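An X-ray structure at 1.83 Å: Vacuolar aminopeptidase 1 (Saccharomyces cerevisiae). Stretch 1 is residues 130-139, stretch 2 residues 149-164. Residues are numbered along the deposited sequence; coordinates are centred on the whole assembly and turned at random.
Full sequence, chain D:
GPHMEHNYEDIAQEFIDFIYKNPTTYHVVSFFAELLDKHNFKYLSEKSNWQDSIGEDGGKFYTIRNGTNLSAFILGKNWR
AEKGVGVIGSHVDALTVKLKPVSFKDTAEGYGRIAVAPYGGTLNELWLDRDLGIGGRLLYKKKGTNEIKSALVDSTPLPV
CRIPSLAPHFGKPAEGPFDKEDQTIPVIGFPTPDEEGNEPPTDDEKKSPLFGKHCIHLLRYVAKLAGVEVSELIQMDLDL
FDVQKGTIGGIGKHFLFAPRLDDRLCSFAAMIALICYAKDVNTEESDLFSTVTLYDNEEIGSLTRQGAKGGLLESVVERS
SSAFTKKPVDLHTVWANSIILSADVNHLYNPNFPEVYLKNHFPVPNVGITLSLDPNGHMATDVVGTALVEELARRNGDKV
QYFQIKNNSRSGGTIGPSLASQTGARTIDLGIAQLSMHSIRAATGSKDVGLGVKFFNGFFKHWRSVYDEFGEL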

# COMPACT_ATOMS: atom_id res chain seq x y z
N ARG D 130 3.77 2.51 38.36
CA ARG D 130 2.83 2.36 39.45
C ARG D 130 3.60 1.64 40.56
O ARG D 130 4.39 0.74 40.28
N ASP D 131 3.39 2.05 41.81
CA ASP D 131 4.07 1.43 42.96
C ASP D 131 3.43 0.07 43.21
O ASP D 131 2.27 -0.01 43.61
N LEU D 132 4.20 -1.00 42.99
CA LEU D 132 3.67 -2.35 43.15
C LEU D 132 4.14 -3.11 44.38
O LEU D 132 5.34 -3.26 44.62
N GLY D 133 3.18 -3.61 45.16
CA GLY D 133 3.50 -4.40 46.33
C GLY D 133 3.40 -5.85 45.91
O GLY D 133 2.97 -6.15 44.79
N ILE D 134 3.78 -6.76 46.79
CA ILE D 134 3.69 -8.18 46.49
C ILE D 134 2.93 -8.87 47.61
O ILE D 134 3.03 -8.47 48.77
N GLY D 135 2.15 -9.88 47.27
CA GLY D 135 1.39 -10.57 48.29
C GLY D 135 0.69 -11.79 47.75
O GLY D 135 0.64 -12.00 46.54
N GLY D 136 0.15 -12.60 48.64
CA GLY D 136 -0.53 -13.79 48.20
C GLY D 136 -0.39 -14.95 49.17
O GLY D 136 -0.13 -14.75 50.36
N ARG D 137 -0.55 -16.15 48.64
CA ARG D 137 -0.49 -17.37 49.43
C ARG D 137 0.85 -18.10 49.38
O ARG D 137 1.42 -18.30 48.31
N LEU D 138 1.34 -18.49 50.55
CA LEU D 138 2.58 -19.25 50.65
C LEU D 138 2.22 -20.61 51.23
O LEU D 138 1.42 -20.69 52.16
N LEU D 139 2.80 -21.66 50.67
CA LEU D 139 2.57 -23.00 51.19
C LEU D 139 3.88 -23.39 51.84
O LEU D 139 4.95 -23.25 51.24
N LYS D 149 1.12 -26.34 55.35
CA LYS D 149 0.26 -25.28 55.84
C LYS D 149 0.27 -24.10 54.88
O LYS D 149 1.12 -24.01 54.00
N SER D 150 -0.68 -23.19 55.07
CA SER D 150 -0.78 -22.01 54.22
C SER D 150 -0.67 -20.73 55.04
O SER D 150 -1.09 -20.66 56.19
N ALA D 151 -0.09 -19.71 54.42
CA ALA D 151 0.07 -18.42 55.07
C ALA D 151 -0.11 -17.35 54.01
O ALA D 151 0.25 -17.55 52.85
N LEU D 152 -0.69 -16.22 54.40
CA LEU D 152 -0.89 -15.11 53.48
C LEU D 152 0.09 -14.01 53.84
O LEU D 152 0.31 -13.72 55.02
N VAL D 153 0.70 -13.41 52.82
CA VAL D 153 1.66 -12.34 53.04
C VAL D 153 1.26 -11.11 52.22
O VAL D 153 0.51 -11.22 51.25
N ASP D 154 1.77 -9.95 52.62
CA ASP D 154 1.44 -8.70 51.95
C ASP D 154 2.50 -7.67 52.30
O ASP D 154 2.70 -7.35 53.48
N SER D 155 3.19 -7.13 51.30
CA SER D 155 4.25 -6.16 51.54
C SER D 155 3.75 -4.75 51.85
O SER D 155 4.51 -3.92 52.36
N THR D 156 2.49 -4.48 51.52
CA THR D 156 1.91 -3.16 51.76
C THR D 156 2.31 -2.63 53.14
O THR D 156 2.23 -3.36 54.13
N PRO D 157 2.72 -1.35 53.23
CA PRO D 157 2.82 -0.32 52.19
C PRO D 157 4.08 -0.33 51.32
O PRO D 157 4.23 0.53 50.46
N LEU D 158 4.98 -1.27 51.54
CA LEU D 158 6.21 -1.30 50.75
C LEU D 158 6.01 -1.74 49.30
O LEU D 158 5.55 -2.86 49.04
N PRO D 159 6.31 -0.85 48.34
CA PRO D 159 6.16 -1.23 46.93
C PRO D 159 7.51 -1.84 46.54
O PRO D 159 8.49 -1.12 46.35
N VAL D 160 7.56 -3.16 46.46
CA VAL D 160 8.79 -3.86 46.13
C VAL D 160 9.17 -3.82 44.65
O VAL D 160 10.33 -4.01 44.30
N CYS D 161 8.17 -3.59 43.79
CA CYS D 161 8.37 -3.57 42.34
C CYS D 161 7.80 -2.33 41.67
O CYS D 161 6.98 -1.62 42.25
N ARG D 162 8.23 -2.11 40.44
CA ARG D 162 7.77 -1.00 39.62
C ARG D 162 8.22 -1.31 38.20
O ARG D 162 9.38 -1.68 37.98
N ILE D 163 7.31 -1.19 37.24
CA ILE D 163 7.61 -1.44 35.83
C ILE D 163 7.89 -0.05 35.26
O ILE D 163 6.97 0.74 35.04
N PRO D 164 9.17 0.25 34.98
CA PRO D 164 9.61 1.54 34.45
C PRO D 164 9.37 1.88 32.99
O PRO D 164 9.83 1.17 32.10

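The apolar part of the contact is built from side chains on the face of the antiparallel sheet that carries L138, A151 and V153, and it continues along the first strand through I134 and L132, which meet V160 and C161 of the second stretch. L138, in the m,t rotamer, reaches across to V153, which is in m, and brings CD1 of L138 to 3.7 Å from CG1 of V153. Their neighbour A151, directly paired with L138, presents only a methyl group on this face. G136 pairs with V153 but adds no side chain; its positive phi is one that a CB could not tolerate, because it would jam against the carbonyl of the preceding residue.

Further along, I134 extends in the t,t rotamer, its CA-to-CB bond pointing sideways. Its CG2 lies 3.7 Å from CG2 of V160 (m) and 3.8 Å from CB of S155, so one methyl meets both V160 and S155. L132, in m,t, has the largest area covered by the other stretch. Its CB sits 4.1 Å from CB of C161, a residue in the m rotamer, and its CD1 is 4.1 Å from CG1 of I163 (m,t). These contacts sit beside a single bridge in which the backbones of L132 and C161 exchange hydrogen bonds, N of L132 to O of C161 at 2.9 Å and N of C161 to O of L132 at 3.0 Å.

Between these apolar groups S155 points toward the first stretch and serves as a polar clamp. In the p rotamer its OG accepts a hydrogen bond from N of I134 (2.9 Å) and donates one to O of L158 (2.8 Å), tying the S155-L158 segment to the strand. The hydroxyl also lies 3.3 Å from CA of G133, where a CB would clash with it. G135 is similarly confined: its CA is 3.2 Å from O of V153, and a CB would run into that oxygen.

The opposite face of the sheet, with R137, L139, S150, L152 and D154, is more polar. R137 is extended (t,t,t), and its NE donates to OG of S150 (t) at 2.9 Å, with the hydroxyl at the edge of the guanidinium, near its plane. L152, whose chi1 of -101° lies between wells, turns its end back so that CD1 comes 4.0 Å from CB of R137, covering the aliphatic start of the arginine. L139 (m,t) places CD2 4.0 Å from CB of S150. D154 (t) turns instead to its own stretch, where OD2 of D154 accepts from OG1 of T156 at 2.7 Å and OD2 of D154 accepts from N of T156 at 3.0 Å.

At the other end, CB of D131 packs 3.6 Å from CB of P159, while water 2 donates to OD1 of D131 and accepts from NE of R162, both at 2.8 Å. Water 1 joins the backbones, accepting from N of R130 (3.0 Å) and N of I163 (2.9 Å).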

# COMPACT_ATOMS: atom_id res chain seq x y z
CB ARG D 130 1.63 1.51 39.01
CG ARG D 130 0.82 2.10 37.86
CD ARG D 130 -0.13 3.20 38.33
NE ARG D 130 -0.93 3.73 37.22
CZ ARG D 130 -1.98 4.53 37.36
NH1 ARG D 130 -2.38 4.90 38.57
NH2 ARG D 130 -2.64 4.94 36.29
CB ASP D 131 3.89 2.30 44.21
CG ASP D 131 4.63 3.63 44.12
OD1 ASP D 131 5.07 4.02 43.02
OD2 ASP D 131 4.74 4.29 45.18
CB LEU D 132 3.99 -3.19 41.91
CG LEU D 132 3.55 -2.60 40.57
CD1 LEU D 132 3.94 -3.57 39.45
CD2 LEU D 132 2.04 -2.36 40.56
CB ILE D 134 5.10 -8.81 46.33
CG1 ILE D 134 4.98 -10.27 45.88
CG2 ILE D 134 5.89 -8.68 47.64
CD1 ILE D 134 6.30 -10.88 45.42
CB ARG D 137 -1.60 -18.31 48.98
CG ARG D 137 -1.74 -19.59 49.79
CD ARG D 137 -2.82 -20.47 49.20
NE ARG D 137 -3.25 -21.50 50.15
CZ ARG D 137 -4.18 -22.41 49.89
NH1 ARG D 137 -4.51 -23.30 50.82
NH2 ARG D 137 -4.79 -22.43 48.71
CB LEU D 138 3.57 -18.58 51.61
CG LEU D 138 4.16 -17.21 51.30
CD1 LEU D 138 5.22 -16.89 52.35
CD2 LEU D 138 4.78 -17.19 49.91
CB LEU D 139 2.22 -23.99 50.07
CG LEU D 139 0.88 -23.80 49.36
CD1 LEU D 139 0.68 -24.93 48.36
CD2 LEU D 139 -0.26 -23.78 50.37
CB LYS D 149 0.71 -24.82 57.23
CG LYS D 149 0.48 -25.87 58.33
CD LYS D 149 0.98 -25.36 59.67
CE LYS D 149 0.76 -26.41 60.77
NZ LYS D 149 1.26 -25.93 62.10
CB SER D 150 -2.12 -22.03 53.47
OG SER D 150 -2.32 -20.81 52.77
CB ALA D 151 1.45 -18.30 55.70
CB LEU D 152 -2.32 -14.59 53.60
CG LEU D 152 -3.33 -15.02 52.52
CD1 LEU D 152 -3.14 -16.47 52.12
CD2 LEU D 152 -4.72 -14.76 53.05
CB VAL D 153 3.09 -12.78 52.67
CG1 VAL D 153 3.55 -13.88 53.63
CG2 VAL D 153 3.14 -13.28 51.23
CB ASP D 154 0.06 -8.24 52.44
CG ASP D 154 -0.36 -6.91 51.86
OD1 ASP D 154 -1.39 -6.37 52.33
OD2 ASP D 154 0.31 -6.41 50.93
CB SER D 155 5.20 -6.09 50.33
OG SER D 155 4.59 -5.45 49.23
CB THR D 156 0.37 -3.22 51.68
OG1 THR D 156 -0.02 -3.81 50.44
CG2 THR D 156 -0.23 -1.82 51.79
CB PRO D 157 2.72 0.96 53.00
CG PRO D 157 3.56 0.62 54.20
CD PRO D 157 3.06 -0.78 54.55
CB LEU D 158 7.25 -2.23 51.39
CG LEU D 158 8.56 -2.38 50.60
CD1 LEU D 158 9.30 -1.05 50.56
CD2 LEU D 158 9.44 -3.45 51.22
CB PRO D 159 5.88 0.11 46.25
CG PRO D 159 6.69 1.07 47.06
CD PRO D 159 6.50 0.60 48.49
CB VAL D 160 8.73 -5.35 46.57
CG1 VAL D 160 8.39 -5.45 48.06
CG2 VAL D 160 7.70 -6.11 45.73
CB CYS D 161 7.72 -4.80 41.69
SG CYS D 161 8.52 -6.35 42.09
CB ARG D 162 8.38 0.32 40.10
CG ARG D 162 8.02 1.54 39.24
CD ARG D 162 8.59 2.83 39.86
NE ARG D 162 8.35 4.02 39.05
CZ ARG D 162 8.95 4.27 37.88
NH1 ARG D 162 9.83 3.42 37.39
NH2 ARG D 162 8.67 5.39 37.22
CB ILE D 163 6.41 -2.07 35.11
CG1 ILE D 163 5.93 -3.31 35.89
CG2 ILE D 163 6.81 -2.47 33.68
CD1 ILE D 163 4.63 -3.90 35.39
CB PRO D 164 11.10 1.53 34.78
CG PRO D 164 11.46 0.11 34.50
CD PRO D 164 10.31 -0.67 35.15
O HOH W 1 4.65 -0.30 37.75
O HOH W 2 5.96 4.47 40.36